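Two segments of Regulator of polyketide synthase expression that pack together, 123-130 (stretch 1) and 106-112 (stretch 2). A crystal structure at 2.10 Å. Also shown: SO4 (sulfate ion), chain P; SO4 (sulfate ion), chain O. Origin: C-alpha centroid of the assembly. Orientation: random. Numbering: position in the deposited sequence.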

# COMPACT_ATOMS: atom_id res chain seq x y z
N PRO B 123 31.99 -6.27 7.03
CA PRO B 123 30.87 -5.77 7.83
C PRO B 123 29.83 -6.84 8.12
O PRO B 123 29.68 -7.81 7.38
CB PRO B 123 30.27 -4.68 6.93
CG PRO B 123 31.44 -4.22 6.11
CD PRO B 123 32.19 -5.48 5.80
N LEU B 124 29.14 -6.66 9.24
CA LEU B 124 28.09 -7.54 9.69
C LEU B 124 26.96 -6.61 10.13
O LEU B 124 27.22 -5.60 10.79
CB LEU B 124 28.61 -8.34 10.88
CG LEU B 124 27.65 -9.24 11.66
CD1 LEU B 124 27.25 -10.43 10.81
CD2 LEU B 124 28.30 -9.71 12.95
N TYR B 125 25.72 -6.92 9.75
CA TYR B 125 24.58 -6.08 10.12
C TYR B 125 23.45 -6.87 10.77
O TYR B 125 23.08 -7.95 10.29
CB TYR B 125 24.04 -5.33 8.90
CG TYR B 125 22.84 -4.46 9.20
CD1 TYR B 125 23.01 -3.16 9.62
CD2 TYR B 125 21.54 -4.96 9.09
CE1 TYR B 125 21.91 -2.35 9.91
CE2 TYR B 125 20.43 -4.14 9.37
CZ TYR B 125 20.63 -2.84 9.78
OH TYR B 125 19.57 -2.00 10.08
N LEU B 126 22.90 -6.33 11.86
CA LEU B 126 21.78 -6.94 12.58
C LEU B 126 20.57 -6.02 12.49
O LEU B 126 20.64 -4.88 12.90
CB LEU B 126 22.15 -7.15 14.06
CG LEU B 126 21.02 -7.65 14.99
CD1 LEU B 126 20.52 -9.02 14.54
CD2 LEU B 126 21.43 -7.70 16.47
N SER B 127 19.45 -6.51 11.96
CA SER B 127 18.28 -5.65 11.76
C SER B 127 17.41 -5.56 13.01
O SER B 127 17.50 -6.42 13.88
CB SER B 127 17.40 -6.16 10.61
OG SER B 127 16.47 -7.12 11.08
N PRO B 128 16.55 -4.53 13.09
CA PRO B 128 15.53 -4.50 14.14
C PRO B 128 14.52 -5.63 13.94
O PRO B 128 14.48 -6.26 12.87
CB PRO B 128 14.84 -3.14 13.93
CG PRO B 128 15.78 -2.34 13.09
CD PRO B 128 16.50 -3.33 12.23
N VAL B 129 13.70 -5.89 14.95
CA VAL B 129 12.60 -6.85 14.81
C VAL B 129 11.52 -6.24 13.93
O VAL B 129 11.24 -5.04 14.02
CB VAL B 129 12.01 -7.24 16.18
CG1 VAL B 129 10.82 -8.20 16.02
CG2 VAL B 129 13.06 -7.87 17.06
N ARG B 130 10.95 -7.04 13.04
CA ARG B 130 9.87 -6.58 12.17
C ARG B 130 8.78 -7.65 12.16
O ARG B 130 9.02 -8.78 12.57
CB ARG B 130 10.40 -6.32 10.75
CG ARG B 130 11.61 -5.40 10.69
CD ARG B 130 11.24 -4.01 10.22
NE ARG B 130 12.38 -3.10 10.14
CZ ARG B 130 12.41 -1.91 10.73
NH1 ARG B 130 11.37 -1.51 11.45
NH2 ARG B 130 13.47 -1.13 10.62
S SO4 P . 7.35 -3.32 11.58
O1 SO4 P . 8.59 -2.58 11.83
O2 SO4 P . 6.85 -3.88 12.83
O3 SO4 P . 6.35 -2.40 11.04
O4 SO4 P . 7.59 -4.40 10.63
S SO4 O . 10.43 2.80 12.15
O1 SO4 O . 11.57 2.67 13.07
O2 SO4 O . 9.19 2.81 12.92
O3 SO4 O . 10.52 4.04 11.39
O4 SO4 O . 10.43 1.66 11.24
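Stretch 2 (106-112) TPEVTCT

Stretch 2 leaves Thr 106 in an extended conformation and turns helical from Pro 107 through Cys 111 and beyond, running nearly antiparallel to the short strand around Tyr 125, with a crossing angle of 155° and 10.0 Å between axes. Leu 126 and Cys 111 set the register, their CA atoms 7.0 Å apart. Strand alternation supplies the first rule: Leu 124 and Leu 126 point toward the helix, Tyr 125 away. Both leucines adopt the t, p rotamer; Leu 124 reaches the helix through CD2, while Leu 126 lays both methyls against it. Leu 126 supplies more than half of the area that stretch 1 buries, its CD2 lying 4.0 Å from Pro 107 CB and 3.9 Å from Cys 111 CB, a pair one helical turn apart. Leu 126 CD2 is also 3.6 Å from Glu 108 OE2; the CA-to-CB bond of Glu 108 points away, but its m, m rotamer brings the carboxylate back, and that group is hydrogen-bonded elsewhere in the structure. Cys 111, chi1 t, offers SG to Leu 124 CD2 at 4.2 Å. At the other end Val 129, also t, sets CG2 3.6 Å from Pro 107 CG. No hydrogen bond crosses the contact; Thr 110, chi1 m, instead gives its OG1 proton to Thr 106 O within its own stretch, at 2.7 Å.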

# COMPACT_ATOMS: atom_id res chain seq x y z
N THR B 106 16.24 -14.42 19.67
CA THR B 106 16.10 -12.98 19.70
C THR B 106 17.34 -12.36 19.04
O THR B 106 18.36 -13.03 18.89
CB THR B 106 15.90 -12.47 21.13
OG1 THR B 106 17.03 -12.84 21.93
CG2 THR B 106 14.63 -13.08 21.72
N PRO B 107 17.25 -11.08 18.64
CA PRO B 107 18.28 -10.51 17.77
C PRO B 107 19.71 -10.54 18.33
O PRO B 107 20.58 -11.10 17.67
CB PRO B 107 17.81 -9.07 17.56
CG PRO B 107 16.32 -9.15 17.75
CD PRO B 107 16.15 -10.13 18.87
N GLU B 108 19.95 -9.95 19.49
CA GLU B 108 21.32 -9.87 20.00
C GLU B 108 21.90 -11.25 20.31
O GLU B 108 23.03 -11.56 19.93
CB GLU B 108 21.43 -8.94 21.22
CG GLU B 108 21.07 -7.49 20.91
CD GLU B 108 22.10 -6.77 20.02
OE1 GLU B 108 23.26 -7.25 19.93
OE2 GLU B 108 21.75 -5.73 19.42
N VAL B 109 21.13 -12.09 20.99
CA VAL B 109 21.57 -13.45 21.30
C VAL B 109 21.84 -14.27 20.03
O VAL B 109 22.83 -15.00 19.94
CB VAL B 109 20.55 -14.17 22.21
CG1 VAL B 109 20.84 -15.67 22.27
CG2 VAL B 109 20.55 -13.55 23.59
N THR B 110 20.98 -14.13 19.03
CA THR B 110 21.20 -14.88 17.80
C THR B 110 22.43 -14.36 17.07
O THR B 110 23.24 -15.13 16.57
CB THR B 110 19.98 -14.81 16.86
OG1 THR B 110 18.84 -15.35 17.52
CG2 THR B 110 20.25 -15.62 15.60
N CYS B 111 22.59 -13.05 17.04
CA CYS B 111 23.73 -12.45 16.38
C CYS B 111 25.03 -12.92 17.05
O CYS B 111 25.99 -13.26 16.36
CB CYS B 111 23.62 -10.93 16.38
SG CYS B 111 24.97 -10.08 15.56
N THR B 112 25.05 -12.95 18.38
CA THR B 112 26.23 -13.42 19.09
C THR B 112 26.55 -14.87 18.76
O THR B 112 27.71 -15.22 18.58
CB THR B 112 26.09 -13.28 20.62
OG1 THR B 112 26.08 -11.89 20.97
CG2 THR B 112 27.26 -13.95 21.33